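Local atomic coordinates of uncharacterized protein (Shigella flexneri 5a str. M90T, PDB entry 5EUR), a protein that is of unknown function, has been tentatively linked to glutathione S-transferases, and assembles from three copies of its chain. Residues I10-S13 with A14-T18; K29-E33 with I34-T38; E81-E84 with A85-R89. All coordinates share one frame; numbering follows the deposited sequence.

Contact 1: I10-S13 with A14-T18; sequences IALS and ADKET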
# COMPACT_ATOMS: atom_id res chain seq x y z
N ILE A 10 12.58 -7.70 -1.05
CA ILE A 10 12.13 -7.35 -2.39
C ILE A 10 12.90 -8.16 -3.43
O ILE A 10 14.14 -8.10 -3.47
CB ILE A 10 12.31 -5.85 -2.70
CG1 ILE A 10 11.64 -4.96 -1.65
CG2 ILE A 10 11.74 -5.53 -4.07
CD1 ILE A 10 12.12 -3.51 -1.77
N ALA A 11 12.18 -8.84 -4.30
CA ALA A 11 12.77 -9.50 -5.45
C ALA A 11 12.09 -9.01 -6.71
O ALA A 11 10.85 -8.97 -6.77
CB ALA A 11 12.65 -11.02 -5.35
N LEU A 12 12.88 -8.63 -7.70
CA LEU A 12 12.35 -8.18 -8.98
C LEU A 12 12.22 -9.38 -9.92
O LEU A 12 13.12 -10.22 -10.00
CB LEU A 12 13.28 -7.12 -9.57
CG LEU A 12 12.95 -6.35 -10.85
CD1 LEU A 12 11.61 -5.65 -10.73
CD2 LEU A 12 14.03 -5.32 -11.13
N SER A 13 11.09 -9.46 -10.61
CA SER A 13 10.82 -10.57 -11.51
C SER A 13 11.78 -10.53 -12.71
O SER A 13 12.34 -9.48 -13.05
CB SER A 13 9.38 -10.53 -12.01
OG SER A 13 9.15 -9.47 -12.93
N ALA A 14 11.93 -11.68 -13.36
CA ALA A 14 12.85 -11.75 -14.50
C ALA A 14 12.43 -10.79 -15.61
O ALA A 14 13.28 -10.12 -16.20
CB ALA A 14 12.91 -13.19 -15.02
N ASP A 15 11.14 -10.69 -15.89
CA ASP A 15 10.69 -9.74 -16.90
C ASP A 15 10.54 -8.33 -16.36
O ASP A 15 10.14 -7.44 -17.11
CB ASP A 15 9.38 -10.22 -17.56
CG ASP A 15 8.21 -10.30 -16.59
OD1 ASP A 15 8.28 -9.73 -15.48
OD2 ASP A 15 7.21 -10.94 -16.95
N LYS A 16 10.85 -8.12 -15.08
CA LYS A 16 10.84 -6.84 -14.36
C LYS A 16 9.45 -6.27 -14.16
O LYS A 16 9.33 -5.16 -13.63
CB LYS A 16 11.71 -5.76 -15.03
CG LYS A 16 13.03 -6.23 -15.64
CD LYS A 16 14.13 -6.31 -14.59
CE LYS A 16 15.52 -6.45 -15.23
NZ LYS A 16 15.64 -7.65 -16.10
N GLU A 17 8.39 -6.98 -14.55
CA GLU A 17 7.07 -6.38 -14.49
C GLU A 17 6.44 -6.48 -13.11
O GLU A 17 5.51 -5.71 -12.81
CB GLU A 17 6.14 -7.00 -15.53
CG GLU A 17 6.48 -6.56 -16.95
CD GLU A 17 5.51 -7.09 -17.99
OE1 GLU A 17 4.55 -7.80 -17.61
OE2 GLU A 17 5.70 -6.79 -19.18
N THR A 18 6.90 -7.40 -12.26
CA THR A 18 6.39 -7.49 -10.89
C THR A 18 7.53 -7.57 -9.89
O THR A 18 8.68 -7.86 -10.23
CB THR A 18 5.44 -8.70 -10.70
OG1 THR A 18 6.16 -9.92 -10.93
CG2 THR A 18 4.22 -8.61 -11.61
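The S13 side chain points into the connection that follows it and overlaps D15 and T18. The motif is a beta hairpin connection between strands 10-12 and 18-21 of the antiparallel sheet. It opens with a type I beta turn from S13 to K16, in which K16 N bonds S13 O (2.9 Å). S13 N bonds T18 O (2.9 Å) and closes the base. S13 OG sits between its own backbone N and carbonyl carbon (chi1 72°), a position that places it inside the loop. There it accepts a nearly straight bond from T18 N (3.1 Å, 172°) and donates to D15 OD1 (2.7 Å), which it meets nearly along the C-O axis. E17 N reaches the same OD1 from the other face of the carboxylate (2.9 Å), an Asx turn. R126 of the second subunit adds a salt bridge to D15 OD1. Two bonds within the loop and one from another chain therefore grip this oxygen, which should favour a charged carboxylate. T18 OG1 turns to E25 and to R126 of the second subunit. The K16 chain bends at chi2 and its CD lies across L12, while its amine bonds Q96 of helix 79-99. L12 CD2 comes within 3.6 Å of K16 CD.

Contact 2: K29-E33 with I34-T38; sequences KYFTE and IVVTT
Y30 and F31 carry the apolar side of this contact, one ring packed on I34 and V35, the other on V35 and V36. Both segments belong to helix 28-43, which has a wider pi-type turn at 31-33. The turn shows in the bonding. Y30 O accepts from both I34 N (2.9 Å) and V35 N (3.2 Å), and V36 N bonds F31 O five residues back (2.9 Å). The tight part lies along the rings. Each ring has its CG anti to the backbone N (chi1 176° in Y30, -176° in F31), which swings it toward the following turn. I34 CB makes a CH-pi contact over one face of the Y30 ring, and V35 CG2 comes to 3.4 Å from Y30 CE2. V36 CG2 makes a second CH-pi contact, 3.8 Å from the centroid of the F31 ring and offset toward its rim. V35 CB and CG1 meet F31 at CD1 and CE1. Beyond these, F31 packs on V19, V21, L62 and I57, so its ring joins the helix to the sheet and to helix 47-59. Y30 lies close to a bound magnesium ion. Y30 also packs on Q24 and E33 on R6 of the third subunit, and V35 packs on Y30 of the second. The looser side holds K29, T32 and E33. K29 is exposed, and its amine makes a weak bond to T32 OG1, which also bonds the carbonyl of T28. The E33 chain bends away, but its backbone still takes part: T37 OG1 donates to E33 O from above the carbonyl plane, at 3.0 Å.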
# COMPACT_ATOMS: atom_id res chain seq x y z
N LYS A 29 5.43 -1.11 -11.12
CA LYS A 29 5.08 0.30 -11.14
C LYS A 29 4.18 0.69 -9.97
O LYS A 29 4.33 1.78 -9.43
CB LYS A 29 4.42 0.66 -12.48
CG LYS A 29 5.38 0.53 -13.65
CD LYS A 29 6.40 1.65 -13.64
CE LYS A 29 7.79 1.14 -13.95
NZ LYS A 29 8.62 1.11 -12.70
N TYR A 30 3.26 -0.19 -9.57
CA TYR A 30 2.47 0.13 -8.38
C TYR A 30 3.38 0.24 -7.16
O TYR A 30 3.25 1.17 -6.35
CB TYR A 30 1.39 -0.93 -8.13
CG TYR A 30 0.62 -0.70 -6.86
CD1 TYR A 30 -0.41 0.24 -6.80
CD2 TYR A 30 0.93 -1.41 -5.70
CE1 TYR A 30 -1.11 0.45 -5.62
CE2 TYR A 30 0.24 -1.19 -4.51
CZ TYR A 30 -0.77 -0.26 -4.49
OH TYR A 30 -1.45 -0.04 -3.32
N PHE A 31 4.31 -0.70 -7.01
CA PHE A 31 5.21 -0.64 -5.87
C PHE A 31 6.05 0.63 -5.89
O PHE A 31 6.18 1.31 -4.87
CB PHE A 31 6.09 -1.88 -5.83
CG PHE A 31 6.98 -1.93 -4.64
CD1 PHE A 31 6.44 -2.09 -3.37
CD2 PHE A 31 8.35 -1.83 -4.77
CE1 PHE A 31 7.25 -2.14 -2.25
CE2 PHE A 31 9.16 -1.88 -3.65
CZ PHE A 31 8.62 -2.03 -2.39
N THR A 32 6.65 0.97 -7.04
CA THR A 32 7.58 2.10 -7.03
C THR A 32 6.87 3.45 -7.06
O THR A 32 7.36 4.41 -6.47
CB THR A 32 8.57 1.99 -8.19
OG1 THR A 32 7.87 2.01 -9.44
CG2 THR A 32 9.39 0.71 -8.07
N GLU A 33 5.71 3.55 -7.72
CA GLU A 33 5.02 4.83 -7.83
C GLU A 33 4.11 5.11 -6.63
O GLU A 33 3.98 6.28 -6.22
CB GLU A 33 4.19 4.87 -9.11
CG GLU A 33 4.99 4.68 -10.39
CD GLU A 33 5.70 5.95 -10.83
OE1 GLU A 33 5.55 6.98 -10.16
OE2 GLU A 33 6.41 5.89 -11.86
N ILE A 34 3.46 4.09 -6.07
CA ILE A 34 2.55 4.30 -4.95
C ILE A 34 3.19 3.91 -3.61
O ILE A 34 3.27 4.71 -2.68
CB ILE A 34 1.23 3.54 -5.15
CG1 ILE A 34 0.54 3.98 -6.45
CG2 ILE A 34 0.31 3.72 -3.95
CD1 ILE A 34 -0.13 5.33 -6.36
N VAL A 35 3.64 2.65 -3.51
CA VAL A 35 4.02 2.13 -2.20
C VAL A 35 5.27 2.84 -1.66
O VAL A 35 5.27 3.35 -0.54
CB VAL A 35 4.21 0.61 -2.24
CG1 VAL A 35 4.56 0.11 -0.84
CG2 VAL A 35 2.92 -0.03 -2.69
N VAL A 36 6.35 2.86 -2.44
CA VAL A 36 7.59 3.43 -1.93
C VAL A 36 7.44 4.92 -1.67
O VAL A 36 7.90 5.43 -0.65
CB VAL A 36 8.75 3.12 -2.90
CG1 VAL A 36 10.03 3.81 -2.44
CG2 VAL A 36 8.94 1.61 -3.00
N THR A 37 6.79 5.63 -2.59
CA THR A 37 6.56 7.06 -2.39
C THR A 37 5.84 7.30 -1.07
O THR A 37 6.21 8.20 -0.31
CB THR A 37 5.74 7.60 -3.56
OG1 THR A 37 6.41 7.29 -4.79
CG2 THR A 37 5.55 9.10 -3.42
N THR A 38 4.83 6.48 -0.77
CA THR A 38 4.07 6.70 0.45
C THR A 38 4.89 6.33 1.68
O THR A 38 4.83 7.03 2.70
CB THR A 38 2.76 5.91 0.39
OG1 THR A 38 2.07 6.25 -0.83
CG2 THR A 38 1.88 6.29 1.59

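Contact 3: E81-E84 with A85-R89; sequences ERQE and AERRR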
# COMPACT_ATOMS: atom_id res chain seq x y z
N GLU A 81 27.23 2.45 4.00
CA GLU A 81 25.95 1.76 3.92
C GLU A 81 25.44 1.75 2.49
O GLU A 81 24.90 0.73 2.02
CB GLU A 81 24.93 2.38 4.86
CG GLU A 81 24.69 1.56 6.13
CD GLU A 81 24.13 0.17 5.83
OE1 GLU A 81 23.51 -0.01 4.76
OE2 GLU A 81 24.33 -0.74 6.66
N ARG A 82 25.61 2.87 1.77
CA ARG A 82 25.25 2.88 0.36
C ARG A 82 26.04 1.83 -0.41
O ARG A 82 25.52 1.20 -1.33
CB ARG A 82 25.47 4.25 -0.27
CG ARG A 82 24.35 5.26 -0.10
CD ARG A 82 24.55 6.46 -1.01
NE ARG A 82 25.57 7.39 -0.51
CZ ARG A 82 26.72 7.64 -1.12
NH1 ARG A 82 27.02 7.03 -2.26
NH2 ARG A 82 27.58 8.50 -0.58
N GLN A 83 27.31 1.64 -0.05
CA GLN A 83 28.13 0.67 -0.77
C GLN A 83 27.70 -0.76 -0.48
O GLN A 83 27.73 -1.61 -1.37
CB GLN A 83 29.61 0.87 -0.41
CG GLN A 83 30.55 -0.14 -1.05
CD GLN A 83 30.47 -0.18 -2.56
OE1 GLN A 83 30.07 0.79 -3.21
NE2 GLN A 83 30.87 -1.31 -3.14
N GLU A 84 27.27 -1.04 0.75
CA GLU A 84 26.72 -2.36 1.04
C GLU A 84 25.47 -2.60 0.21
O GLU A 84 25.26 -3.70 -0.33
CB GLU A 84 26.42 -2.49 2.53
CG GLU A 84 27.67 -2.56 3.40
CD GLU A 84 28.60 -3.69 3.01
OE1 GLU A 84 28.12 -4.83 2.81
OE2 GLU A 84 29.82 -3.44 2.87
N ALA A 85 24.64 -1.56 0.06
CA ALA A 85 23.49 -1.67 -0.84
C ALA A 85 23.93 -1.93 -2.28
O ALA A 85 23.30 -2.72 -2.99
CB ALA A 85 22.64 -0.40 -0.76
N GLU A 86 25.00 -1.27 -2.72
CA GLU A 86 25.48 -1.47 -4.09
C GLU A 86 25.98 -2.90 -4.30
O GLU A 86 25.74 -3.50 -5.35
CB GLU A 86 26.58 -0.45 -4.40
CG GLU A 86 27.22 -0.64 -5.77
CD GLU A 86 26.32 -0.26 -6.95
OE1 GLU A 86 25.33 0.47 -6.75
OE2 GLU A 86 26.62 -0.69 -8.09
N ARG A 87 26.67 -3.47 -3.31
CA ARG A 87 27.10 -4.87 -3.41
C ARG A 87 25.90 -5.79 -3.58
O ARG A 87 25.90 -6.69 -4.44
CB ARG A 87 27.89 -5.27 -2.17
CG ARG A 87 29.31 -4.76 -2.18
CD ARG A 87 30.00 -5.00 -0.85
NE ARG A 87 30.18 -6.43 -0.56
CZ ARG A 87 31.26 -7.13 -0.89
NH1 ARG A 87 32.26 -6.55 -1.53
NH2 ARG A 87 31.34 -8.42 -0.57
N ARG A 88 24.85 -5.57 -2.77
CA ARG A 88 23.64 -6.37 -2.90
C ARG A 88 22.99 -6.18 -4.27
O ARG A 88 22.52 -7.15 -4.88
CB ARG A 88 22.68 -6.00 -1.76
CG ARG A 88 23.26 -6.33 -0.37
CD ARG A 88 22.38 -5.88 0.81
NE ARG A 88 20.96 -6.20 0.69
CZ ARG A 88 19.98 -5.40 1.09
NH1 ARG A 88 20.26 -4.22 1.64
NH2 ARG A 88 18.72 -5.78 0.95
N ARG A 89 23.01 -4.95 -4.79
CA ARG A 89 22.45 -4.66 -6.10
C ARG A 89 23.19 -5.41 -7.20
O ARG A 89 22.57 -5.98 -8.10
CB ARG A 89 22.48 -3.16 -6.38
CG ARG A 89 21.86 -2.73 -7.70
CD ARG A 89 22.05 -1.23 -7.89
NE ARG A 89 21.49 -0.71 -9.13
CZ ARG A 89 20.22 -0.31 -9.28
NH1 ARG A 89 19.37 -0.38 -8.26
NH2 ARG A 89 19.82 0.16 -10.46
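Q83 and R87 meet one turn apart on helix 79-99, an alpha helix with many charged side chains. Backbone bonds come first. The regular i to i+4 ladder runs from A85 N to E81 O, E86 N to R82 O, R87 N to Q83 O (2.9 Å) and R88 N to E84 O (3.1 Å). Polar side chains in van der Waals contact form the second group. The Q83 chain has CG anti to its backbone N (chi1 177°) and then bends at chi2, which brings its amide over the next turn. OE1 lies 3.9 Å from E86 CB and NE2 lies 3.9 Å from R87 CG. The amide plane stands 64° from the R87 guanidinium, and the two side chains touch through the aliphatic part of the arginine. Charge makes up the third group. E84 and R87 run side by side and point the same way, their planes 32° apart. E84 OE1 stays 4.3 Å from R87 NE, too far for a salt bridge, though the opposite charges should still attract. Firmer polar links lie outside the two segments. R88 forms a salt bridge with D56, and R82 bonds the carbonyl of S77. E86 forms a hydrogen bond to H58 and a salt bridge to K90, one turn on in the same helix. Close packing of carbon on polar atoms is the last group. A85 is buried and touches N55 of helix 47-59. Within the turn, its CB rests 3.3 Å from R82 O. R88 CG lies equally close to E84 O, at 3.3 Å.

How the contacts relate
The three contacts follow one another along the chain. Contact 1 links strands 10-12 and 18-21, contact 2 lies on helix 28-43 and contact 3 on helix 79-99. Contacts 1 and 2 have centres 14 Å apart and touch where I10 CD1 packs 3.9 Å from F31 CZ, joining the sheet to the helix. Contact 3 touches neither: its centre is 19 Å from that of contact 1 and 21 Å from that of contact 2. Contacts 2 and 3 lie on opposite sides of the chain's centre, and each packs on helix 47-59. Contacts 1 and 2 both meet the second subunit and contact 2 also meets the third, whereas no other chain touches contact 3.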